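Pyocin sheath PA0622 (Pseudomonas aeruginosa, PDB 6PYT) probably forms the contractile sheath of a pyocin, a phage-tail-like particle. Local coordinates at residues 21-26 with 74-79; 27-32 with 67-72; 39-44 with 56-61; 47-52 with 80-85. All coordinates share one frame; numbering follows the deposited sequence.

Contact 1. Residues 21-26 with 74-79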
loop_
_atom_site.group_PDB
_atom_site.type_symbol
_atom_site.label_atom_id
_atom_site.label_comp_id
_atom_site.label_asym_id
_atom_site.label_seq_id
_atom_site.Cartn_x
_atom_site.Cartn_y
_atom_site.Cartn_z
ATOM N N LEU B 21 -30.105 -9.951 39.365
ATOM C CA LEU B 21 -29.714 -11.034 38.473
ATOM C C LEU B 21 -30.671 -12.205 38.643
ATOM O O LEU B 21 -30.980 -12.588 39.777
ATOM C CB LEU B 21 -28.282 -11.497 38.737
ATOM C CG LEU B 21 -27.113 -10.792 38.044
ATOM C CD1 LEU B 21 -26.844 -9.412 38.619
ATOM C CD2 LEU B 21 -25.870 -11.668 38.130
ATOM N N PRO B 22 -31.171 -12.783 37.552
ATOM C CA PRO B 22 -32.015 -13.983 37.661
ATOM C C PRO B 22 -31.187 -15.184 38.095
ATOM O O PRO B 22 -30.230 -15.570 37.424
ATOM C CB PRO B 22 -32.577 -14.148 36.246
ATOM C CG PRO B 22 -31.596 -13.435 35.358
ATOM C CD PRO B 22 -31.050 -12.301 36.167
ATOM N N ALA B 23 -31.552 -15.761 39.233
ATOM C CA ALA B 23 -30.823 -16.869 39.829
ATOM C C ALA B 23 -31.554 -18.183 39.597
ATOM O O ALA B 23 -32.770 -18.214 39.398
ATOM C CB ALA B 23 -30.633 -16.648 41.328
ATOM N N SER B 24 -30.797 -19.277 39.632
ATOM C CA SER B 24 -31.355 -20.607 39.437
ATOM C C SER B 24 -31.644 -21.334 40.739
ATOM O O SER B 24 -32.317 -22.368 40.713
ATOM C CB SER B 24 -30.413 -21.467 38.590
ATOM O OG SER B 24 -30.283 -20.947 37.278
ATOM N N SER B 25 -31.147 -20.834 41.863
ATOM C CA SER B 25 -31.369 -21.498 43.136
ATOM C C SER B 25 -32.811 -21.323 43.592
ATOM O O SER B 25 -33.461 -20.317 43.302
ATOM C CB SER B 25 -30.419 -20.946 44.194
ATOM O OG SER B 25 -30.681 -21.527 45.452
ATOM N N VAL B 26 -33.311 -22.326 44.308
ATOM C CA VAL B 26 -34.663 -22.318 44.851
ATOM C C VAL B 26 -34.578 -22.207 46.365
ATOM O O VAL B 26 -33.638 -22.715 46.983
ATOM C CB VAL B 26 -35.455 -23.562 44.413
ATOM C CG1 VAL B 26 -35.752 -23.490 42.958
ATOM C CG2 VAL B 26 -34.629 -24.763 44.612
ATOM N N ASN B 74 -34.933 -8.204 46.185
ATOM C CA ASN B 74 -34.055 -7.055 46.029
ATOM C C ASN B 74 -32.641 -7.454 45.650
ATOM O O ASN B 74 -31.866 -6.595 45.220
ATOM C CB ASN B 74 -34.006 -6.231 47.313
ATOM C CG ASN B 74 -35.314 -5.551 47.615
ATOM O OD1 ASN B 74 -36.015 -5.100 46.714
ATOM N ND2 ASN B 74 -35.646 -5.457 48.894
ATOM N N ARG B 75 -32.289 -8.722 45.796
ATOM C CA ARG B 75 -30.941 -9.172 45.503
ATOM C C ARG B 75 -30.881 -10.196 44.386
ATOM O O ARG B 75 -29.979 -10.132 43.550
ATOM C CB ARG B 75 -30.303 -9.734 46.774
ATOM C CG ARG B 75 -28.843 -10.079 46.636
ATOM C CD ARG B 75 -28.078 -8.890 46.108
ATOM N NE ARG B 75 -26.645 -9.033 46.205
ATOM C CZ ARG B 75 -25.784 -8.335 45.483
ATOM N NH1 ARG B 75 -26.227 -7.493 44.560
ATOM N NH2 ARG B 75 -24.489 -8.493 45.653
ATOM N N ALA B 76 -31.826 -11.122 44.328
ATOM C CA ALA B 76 -31.834 -12.130 43.285
ATOM C C ALA B 76 -33.259 -12.379 42.839
ATOM O O ALA B 76 -34.181 -12.365 43.653
ATOM C CB ALA B 76 -31.202 -13.435 43.769
ATOM N N GLN B 77 -33.436 -12.610 41.544
ATOM C CA GLN B 77 -34.740 -12.971 40.997
ATOM C C GLN B 77 -34.895 -14.487 41.109
ATOM O O GLN B 77 -34.861 -15.239 40.136
ATOM C CB GLN B 77 -34.864 -12.477 39.563
ATOM C CG GLN B 77 -36.253 -12.554 38.965
ATOM C CD GLN B 77 -36.282 -12.066 37.534
ATOM O OE1 GLN B 77 -35.252 -11.698 36.972
ATOM N NE2 GLN B 77 -37.463 -12.066 36.933
ATOM N N ALA B 78 -35.052 -14.929 42.349
ATOM C CA ALA B 78 -34.961 -16.335 42.693
ATOM C C ALA B 78 -36.334 -16.988 42.680
ATOM O O ALA B 78 -37.372 -16.328 42.662
ATOM C CB ALA B 78 -34.313 -16.503 44.064
ATOM N N VAL B 79 -36.325 -18.307 42.690
ATOM C CA VAL B 79 -37.545 -19.093 42.766
ATOM C C VAL B 79 -37.787 -19.433 44.226
ATOM O O VAL B 79 -36.895 -19.943 44.907
ATOM C CB VAL B 79 -37.431 -20.359 41.907
ATOM C CG1 VAL B 79 -38.631 -21.244 42.110
ATOM C CG2 VAL B 79 -37.295 -19.991 40.451
#
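The side-chain amide of Gln77 ends an extended chain, CG anti to the backbone N, that runs alongside the Pro22 ring and brings OE1 to 3.7 Å from Pro22 CB. The peptide plane at the Leu21 carbonyl is met from above: Gln77 N donates to Leu21 O at 3.0 Å in a nearly straight bond (173° at the hydrogen), yet lies 39° out of that plane. The guanidinium of Arg75 leaves the pair and makes a cation-pi contact with Trp210 of helix 201-214. A second backbone bond, Ala23 N to Gln77 O, is weak at 3.5 Å, and Gln77 itself centres an inverse gamma turn. A parallel bridge forms at Val26 and Val79, completed by a backbone bond between Val79 and Ile27; the two valine side chains point the same way, Val26 CG1 3.7 Å from Val79 CB. In the backbone, the Val26 CA–H group faces Val79 O at 3.3 Å. Ala23 points toward the 74-79 segment, its CB 4.1 Å from Ala76 CB. Leu21 and Ala76 share a face of the sheet and both touch Trp210, so helix 201-214 packs against this side. The two strands run in the same direction, 30° apart, with helices between them in the chain, as in a beta-alpha-beta crossover of an alpha/beta sheet, here elaborated by the antiparallel strand 46-49.

Contact 2. Residues 27-32 with 67-72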
loop_
_atom_site.group_PDB
_atom_site.type_symbol
_atom_site.label_atom_id
_atom_site.label_comp_id
_atom_site.label_asym_id
_atom_site.label_seq_id
_atom_site.Cartn_x
_atom_site.Cartn_y
_atom_site.Cartn_z
ATOM N N ILE B 27 -35.548 -21.513 46.955
ATOM C CA ILE B 27 -35.516 -21.115 48.359
ATOM C C ILE B 27 -36.825 -21.534 49.005
ATOM O O ILE B 27 -37.901 -21.277 48.470
ATOM C CB ILE B 27 -35.298 -19.594 48.507
ATOM C CG1 ILE B 27 -33.917 -19.197 47.994
ATOM C CG2 ILE B 27 -35.449 -19.146 49.935
ATOM C CD1 ILE B 27 -33.716 -17.726 47.882
ATOM N N GLY B 28 -36.733 -22.199 50.172
ATOM C CA GLY B 28 -37.900 -22.614 50.905
ATOM C C GLY B 28 -38.206 -21.645 52.021
ATOM O O GLY B 28 -37.417 -21.484 52.951
ATOM N N LEU B 29 -39.368 -21.008 51.938
ATOM C CA LEU B 29 -39.730 -19.906 52.810
ATOM C C LEU B 29 -40.985 -20.268 53.589
ATOM O O LEU B 29 -41.871 -20.956 53.080
ATOM C CB LEU B 29 -39.951 -18.628 51.989
ATOM C CG LEU B 29 -39.954 -17.240 52.622
ATOM C CD1 LEU B 29 -39.465 -16.260 51.605
ATOM C CD2 LEU B 29 -41.320 -16.824 53.067
ATOM N N CYS B 30 -41.062 -19.783 54.824
ATOM C CA CYS B 30 -42.171 -20.127 55.709
ATOM C C CYS B 30 -42.317 -19.034 56.752
ATOM O O CYS B 30 -41.414 -18.850 57.573
ATOM C CB CYS B 30 -41.921 -21.471 56.371
ATOM S SG CYS B 30 -43.227 -22.013 57.457
ATOM N N ASP B 31 -43.446 -18.329 56.737
ATOM C CA ASP B 31 -43.680 -17.218 57.650
ATOM C C ASP B 31 -45.192 -17.011 57.740
ATOM O O ASP B 31 -45.970 -17.798 57.199
ATOM C CB ASP B 31 -42.935 -15.969 57.170
ATOM N N VAL B 32 -45.614 -15.942 58.423
ATOM C CA VAL B 32 -47.027 -15.754 58.734
ATOM C C VAL B 32 -47.678 -14.803 57.745
ATOM O O VAL B 32 -47.037 -13.901 57.192
ATOM C CB VAL B 32 -47.247 -15.268 60.180
ATOM C CG1 VAL B 32 -46.812 -16.326 61.156
ATOM C CG2 VAL B 32 -46.493 -13.991 60.437
ATOM N N LEU B 67 -42.731 -9.499 53.146
ATOM C CA LEU B 67 -41.537 -8.797 53.598
ATOM C C LEU B 67 -40.307 -9.684 53.498
ATOM O O LEU B 67 -39.208 -9.189 53.234
ATOM C CB LEU B 67 -41.717 -8.307 55.030
ATOM C CG LEU B 67 -42.844 -7.295 55.228
ATOM C CD1 LEU B 67 -42.993 -6.951 56.692
ATOM C CD2 LEU B 67 -42.638 -6.052 54.391
ATOM N N ALA B 68 -40.477 -10.991 53.686
ATOM C CA ALA B 68 -39.389 -11.925 53.451
ATOM C C ALA B 68 -39.131 -12.128 51.968
ATOM O O ALA B 68 -37.983 -12.334 51.568
ATOM C CB ALA B 68 -39.699 -13.262 54.108
ATOM N N CYS B 69 -40.174 -12.075 51.142
ATOM C CA CYS B 69 -39.995 -12.244 49.709
ATOM C C CYS B 69 -39.477 -10.978 49.046
ATOM O O CYS B 69 -38.745 -11.064 48.059
ATOM C CB CYS B 69 -41.306 -12.677 49.066
ATOM S SG CYS B 69 -41.861 -14.283 49.620
ATOM N N GLU B 70 -39.840 -9.803 49.564
ATOM C CA GLU B 70 -39.205 -8.573 49.107
ATOM C C GLU B 70 -37.734 -8.538 49.500
ATOM O O GLU B 70 -36.908 -7.979 48.772
ATOM C CB GLU B 70 -39.942 -7.361 49.679
ATOM N N ALA B 71 -37.387 -9.166 50.624
ATOM C CA ALA B 71 -36.002 -9.251 51.064
ATOM C C ALA B 71 -35.140 -10.097 50.143
ATOM O O ALA B 71 -33.919 -9.919 50.124
ATOM C CB ALA B 71 -35.945 -9.823 52.474
ATOM N N ILE B 72 -35.734 -11.014 49.393
ATOM C CA ILE B 72 -34.975 -11.858 48.482
ATOM C C ILE B 72 -34.937 -11.260 47.085
ATOM O O ILE B 72 -33.898 -11.268 46.424
ATOM C CB ILE B 72 -35.580 -13.274 48.488
ATOM C CG1 ILE B 72 -35.485 -13.865 49.888
ATOM C CG2 ILE B 72 -34.862 -14.176 47.522
ATOM C CD1 ILE B 72 -36.251 -15.131 50.063
#
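Helix 64-73 lies across a face of the mixed sheet in the manner of an alpha/beta fold, and its segment 67-72 runs roughly against strand 27-32, the directions 147° apart and the axes 9.8 Å at closest. No hydrogen bond joins the two; the contact is wholly apolar and buried. The tight part centres on Leu29, whose CG stands anti to the backbone N (chi1 -162°) and so carries the branched end down to the helix. There CD2 settles near Ala68 CB, at 4.0 Å, while CD1 inserts among Ala68, Cys69 and Ile72. The Leu29 and Ile72 side chains pass alongside one another, pointing opposite ways; Ile27 and Ile72 instead meet tip to tip, Ile27 CD1 reaching Ile72 CG2 at 3.7 Å. Packing loosens toward Val32 and Leu67, both partly exposed, which make no contact across the pair, and Glu70 likewise lies on the partly exposed side of the helix. Ala68 packs in addition on Ala202 of helix 201-214, which Ala71 touches as well. At the crowded centre, Leu29 CD1 is 3.7 Å from both Cys69 SG and Ile72 CD1.

Contact 3. Residues 39-44 with 56-61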
loop_
_atom_site.group_PDB
_atom_site.type_symbol
_atom_site.label_atom_id
_atom_site.label_comp_id
_atom_site.label_asym_id
_atom_site.label_seq_id
_atom_site.Cartn_x
_atom_site.Cartn_y
_atom_site.Cartn_z
ATOM N N ALA B 39 -55.379 -12.050 49.196
ATOM C CA ALA B 39 -54.378 -13.092 49.395
ATOM C C ALA B 39 -54.921 -14.392 48.821
ATOM O O ALA B 39 -55.768 -15.048 49.428
ATOM C CB ALA B 39 -54.046 -13.242 50.873
ATOM N N SER B 40 -54.446 -14.770 47.641
ATOM C CA SER B 40 -54.935 -15.973 46.971
ATOM C C SER B 40 -54.030 -17.164 47.271
ATOM O O SER B 40 -53.473 -17.799 46.382
ATOM C CB SER B 40 -55.056 -15.732 45.470
ATOM O OG SER B 40 -53.785 -15.555 44.877
ATOM N N ALA B 41 -53.895 -17.471 48.556
ATOM C CA ALA B 41 -53.141 -18.639 48.980
ATOM C C ALA B 41 -53.855 -19.303 50.140
ATOM O O ALA B 41 -54.207 -18.639 51.116
ATOM C CB ALA B 41 -51.716 -18.274 49.393
ATOM N N LYS B 42 -54.082 -20.604 50.021
ATOM C CA LYS B 42 -54.464 -21.389 51.177
ATOM C C LYS B 42 -53.265 -21.487 52.116
ATOM O O LYS B 42 -52.121 -21.457 51.657
ATOM C CB LYS B 42 -54.928 -22.775 50.750
ATOM C CG LYS B 42 -56.154 -22.754 49.871
ATOM C CD LYS B 42 -57.364 -22.246 50.636
ATOM C CE LYS B 42 -58.624 -22.341 49.790
ATOM N NZ LYS B 42 -59.827 -21.850 50.511
ATOM N N PRO B 43 -53.500 -21.560 53.442
ATOM C CA PRO B 43 -52.388 -21.489 54.400
ATOM C C PRO B 43 -51.305 -22.556 54.293
ATOM O O PRO B 43 -50.155 -22.219 54.005
ATOM C CB PRO B 43 -53.103 -21.577 55.754
ATOM C CG PRO B 43 -54.420 -21.000 55.503
ATOM C CD PRO B 43 -54.799 -21.436 54.124
ATOM N N ASN B 44 -51.629 -23.829 54.463
ATOM C CA ASN B 44 -50.571 -24.838 54.435
ATOM C C ASN B 44 -50.415 -25.471 53.057
ATOM O O ASN B 44 -50.338 -26.687 52.912
ATOM C CB ASN B 44 -50.841 -25.889 55.499
ATOM C CG ASN B 44 -50.702 -25.336 56.892
ATOM O OD1 ASN B 44 -49.771 -24.589 57.181
ATOM N ND2 ASN B 44 -51.638 -25.680 57.763
ATOM N N ALA B 56 -47.143 -10.733 46.257
ATOM C CA ALA B 56 -48.212 -9.895 46.775
ATOM C C ALA B 56 -49.572 -10.248 46.199
ATOM O O ALA B 56 -50.579 -9.687 46.641
ATOM C CB ALA B 56 -47.911 -8.423 46.501
ATOM N N ALA B 57 -49.635 -11.151 45.228
ATOM C CA ALA B 57 -50.928 -11.656 44.789
ATOM C C ALA B 57 -51.329 -12.905 45.557
ATOM O O ALA B 57 -52.508 -13.087 45.866
ATOM C CB ALA B 57 -50.908 -11.944 43.288
ATOM N N ALA B 58 -50.365 -13.768 45.875
ATOM C CA ALA B 58 -50.662 -14.941 46.684
ATOM C C ALA B 58 -50.820 -14.573 48.149
ATOM O O ALA B 58 -51.747 -15.039 48.816
ATOM C CB ALA B 58 -49.563 -15.987 46.519
ATOM N N PHE B 59 -49.946 -13.724 48.655
ATOM C CA PHE B 59 -49.952 -13.322 50.047
ATOM C C PHE B 59 -50.281 -11.841 50.118
ATOM O O PHE B 59 -50.278 -11.139 49.107
ATOM C CB PHE B 59 -48.593 -13.613 50.684
ATOM C CG PHE B 59 -48.181 -15.045 50.586
ATOM C CD1 PHE B 59 -48.596 -15.965 51.525
ATOM C CD2 PHE B 59 -47.399 -15.482 49.527
ATOM C CE1 PHE B 59 -48.220 -17.278 51.428
ATOM C CE2 PHE B 59 -47.019 -16.793 49.435
ATOM C CZ PHE B 59 -47.431 -17.692 50.383
ATOM N N GLY B 60 -50.591 -11.365 51.316
ATOM C CA GLY B 60 -50.872 -9.957 51.477
ATOM C C GLY B 60 -49.621 -9.116 51.319
ATOM O O GLY B 60 -48.508 -9.560 51.586
ATOM N N ILE B 61 -49.810 -7.880 50.855
ATOM C CA ILE B 61 -48.678 -6.974 50.731
ATOM C C ILE B 61 -48.223 -6.492 52.105
ATOM O O ILE B 61 -47.057 -6.123 52.282
ATOM C CB ILE B 61 -49.039 -5.821 49.770
ATOM C CG1 ILE B 61 -47.792 -5.046 49.338
ATOM C CG2 ILE B 61 -50.073 -4.888 50.376
ATOM C CD1 ILE B 61 -48.035 -4.111 48.191
#
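Around Ser40 the backbone of 39-44 bends in an inverse gamma turn and passes over the C-terminal end of helix 52-58, bringing Ser40 CA to 4.4 Å from Ala58 CA. Two donors of one residue grip a single carbonyl oxygen there. Ser40 N gives its hydrogen to Ala57 O at 3.1 Å, nearly straight (167°), in the carbonyl plane and on a lone pair. Ser40 OG donates to the same Ala57 O at 2.9 Å, but from above the plane, 49° out of it. The side-chain torsion makes this double grip possible: OG sits between the backbone N and the carbonyl carbon (chi1 67°), on the same side as the amide. Together the two bonds serve an oxygen in the last turn of the helix, where carbonyls run out of helical amide partners. Ala41 points toward the helix end, its CB 4.3 Å from Ala58 CB, while Ala39 CB passes beside Ala58 O at 3.6 Å. Ala41 CB also rests over one face of the Phe59 ring, offset toward the rim, with Phe59 CE1 the ring atom it meets, at 4.2 Å. Phe59, the residue at which the chain leaves helical geometry, is buried, and its ring packs edge-to-face (T-shaped) with Phe33. The same ring packs on Ile65 of helix 64-73 and on Ala82 of strand 76-86, so the loop 39-44 and the helix end are closed down over the border between that helix and the sheet.

Contact 4. Residues 47-52 with 80-85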
loop_
_atom_site.group_PDB
_atom_site.type_symbol
_atom_site.label_atom_id
_atom_site.label_comp_id
_atom_site.label_asym_id
_atom_site.label_seq_id
_atom_site.Cartn_x
_atom_site.Cartn_y
_atom_site.Cartn_z
ATOM N N VAL B 47 -46.604 -22.526 47.340
ATOM C CA VAL B 47 -46.814 -21.869 46.055
ATOM C C VAL B 47 -45.464 -21.426 45.507
ATOM O O VAL B 47 -44.571 -21.047 46.270
ATOM C CB VAL B 47 -47.788 -20.679 46.185
ATOM C CG1 VAL B 47 -49.204 -21.175 46.384
ATOM C CG2 VAL B 47 -47.425 -19.842 47.378
ATOM N N LEU B 48 -45.302 -21.501 44.187
ATOM C CA LEU B 48 -44.058 -21.095 43.541
ATOM C C LEU B 48 -44.123 -19.623 43.169
ATOM O O LEU B 48 -45.090 -19.171 42.550
ATOM C CB LEU B 48 -43.759 -21.951 42.305
ATOM C CG LEU B 48 -42.514 -21.624 41.468
ATOM C CD1 LEU B 48 -41.796 -22.860 41.034
ATOM C CD2 LEU B 48 -42.890 -20.871 40.198
ATOM N N LEU B 49 -43.069 -18.894 43.513
ATOM C CA LEU B 49 -43.013 -17.448 43.380
ATOM C C LEU B 49 -41.845 -17.071 42.490
ATOM O O LEU B 49 -40.749 -17.618 42.637
ATOM C CB LEU B 49 -42.866 -16.788 44.749
ATOM C CG LEU B 49 -44.100 -16.408 45.562
ATOM C CD1 LEU B 49 -44.941 -17.571 45.922
ATOM C CD2 LEU B 49 -43.600 -15.802 46.828
ATOM N N THR B 50 -42.087 -16.152 41.553
ATOM C CA THR B 50 -41.039 -15.615 40.700
ATOM C C THR B 50 -41.009 -14.094 40.661
ATOM O O THR B 50 -40.228 -13.534 39.886
ATOM C CB THR B 50 -41.183 -16.127 39.256
ATOM O OG1 THR B 50 -42.441 -15.702 38.718
ATOM C CG2 THR B 50 -41.077 -17.647 39.172
ATOM N N SER B 51 -41.834 -13.408 41.449
ATOM C CA SER B 51 -41.939 -11.959 41.342
ATOM C C SER B 51 -42.445 -11.385 42.655
ATOM O O SER B 51 -43.067 -12.081 43.458
ATOM C CB SER B 51 -42.882 -11.546 40.208
ATOM O OG SER B 51 -42.384 -11.931 38.941
ATOM N N LYS B 52 -42.177 -10.092 42.859
ATOM C CA LYS B 52 -42.817 -9.380 43.958
ATOM C C LYS B 52 -44.315 -9.248 43.738
ATOM O O LYS B 52 -45.079 -9.190 44.707
ATOM C CB LYS B 52 -42.206 -7.995 44.142
ATOM C CG LYS B 52 -40.819 -7.999 44.723
ATOM C CD LYS B 52 -40.342 -6.590 44.994
ATOM C CE LYS B 52 -38.940 -6.606 45.561
ATOM N NZ LYS B 52 -38.411 -5.255 45.856
ATOM N N ILE B 80 -38.978 -19.123 44.724
ATOM C CA ILE B 80 -39.290 -19.283 46.137
ATOM C C ILE B 80 -40.510 -20.176 46.267
ATOM O O ILE B 80 -41.607 -19.805 45.834
ATOM C CB ILE B 80 -39.536 -17.935 46.825
ATOM C CG1 ILE B 80 -38.295 -17.055 46.750
ATOM C CG2 ILE B 80 -39.902 -18.147 48.265
ATOM C CD1 ILE B 80 -38.554 -15.630 47.118
ATOM N N VAL B 81 -40.324 -21.346 46.863
ATOM C CA VAL B 81 -41.428 -22.175 47.325
ATOM C C VAL B 81 -41.786 -21.681 48.719
ATOM O O VAL B 81 -41.039 -21.895 49.675
ATOM C CB VAL B 81 -41.053 -23.659 47.329
ATOM C CG1 VAL B 81 -42.151 -24.490 47.940
ATOM C CG2 VAL B 81 -40.783 -24.120 45.918
ATOM N N ALA B 82 -42.914 -20.995 48.837
ATOM C CA ALA B 82 -43.305 -20.338 50.072
ATOM C C ALA B 82 -44.550 -20.987 50.652
ATOM O O ALA B 82 -45.496 -21.287 49.923
ATOM C CB ALA B 82 -43.549 -18.850 49.832
ATOM N N VAL B 83 -44.544 -21.201 51.963
ATOM C CA VAL B 83 -45.646 -21.832 52.683
ATOM C C VAL B 83 -46.156 -20.836 53.712
ATOM O O VAL B 83 -45.476 -20.567 54.709
ATOM C CB VAL B 83 -45.218 -23.143 53.357
ATOM C CG1 VAL B 83 -46.385 -23.757 54.105
ATOM C CG2 VAL B 83 -44.659 -24.114 52.340
ATOM N N GLY B 84 -47.353 -20.304 53.486
ATOM C CA GLY B 84 -47.935 -19.296 54.352
ATOM C C GLY B 84 -48.633 -19.814 55.591
ATOM O O GLY B 84 -49.855 -19.914 55.600
ATOM N N VAL B 85 -47.878 -20.161 56.633
ATOM C CA VAL B 85 -48.474 -20.614 57.888
ATOM C C VAL B 85 -49.313 -19.507 58.506
ATOM O O VAL B 85 -48.850 -18.376 58.665
ATOM C CB VAL B 85 -47.372 -21.076 58.848
ATOM C CG1 VAL B 85 -47.936 -21.327 60.217
ATOM C CG2 VAL B 85 -46.743 -22.333 58.324
#
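A short antiparallel ladder joins strand 46-49, outermost on this side of the chain's mixed sheet, to strand 76-86; the segment directions differ by 138°. Its first shell is backbone. Val47 and Ala82 form a hydrogen-bonded pair, Val47 N to Ala82 O at 3.1 Å and, in return, Ala82 N to Val47 O at 3.1 Å, the latter almost straight at 170°. Leu49 and Ile80 form the second such pair: Ile80 N donates in plane, on a lone pair of Leu49 O, at 3.1 Å, whereas Leu49 N reaches Ile80 O at 2.9 Å from above the carbonyl plane and along a bent path (134° at the hydrogen). Between them Leu48 and Val81 are the non-hydrogen-bonded pair, with CA–H groups of both residues facing carbonyl oxygens across the ladder. Side chains come next. On one face Leu49 CB lies alongside Ile80 CB at 4.1 Å, and Leu49 CD2 arches to Ala82 CB at 4.3 Å; Val47 shares this face, its CG2 3.5 Å from Ala82 O. Leu48 and Val81 occupy the other face. Further out, helix 64-73 backs the first face, where Leu49 touches Cys69 and Tyr73, and Ile80 touches Tyr73. Leu48 packs on Phe121 and Val81 on Leu114, both from loops, over the second. Beyond Leu49 the chain leaves the sheet and enters helix 52-58 through Ser51, and the extended Lys52 side chain places NZ in a hydrogen bond with Asn74 OD1.

How the contacts relate
Contacts 1 and 4 flank one strand, 76-86: contact 1 pairs it in parallel with 21-33, contact 4 in antiparallel fashion with 46-49. Backbone bonding carries both, but it is sparse in the partly buried contact 1, with one sound bond and one weak one, and amounts to four bonds in the buried contact 4. Contact 2, fully buried, has no polar bond and rests helix 64-73 on the same sheet. Its strand is tied to contact 4 by backbone bonds, and Cys69 SG packs on Leu49 CD2. Contact 3, farthest from the chain's centre, is a partly buried meeting of a loop with a helix end, bonded through Ser40 and packed by alanine methyls; Phe59, on Val47 and Gly84, links it to contact 4.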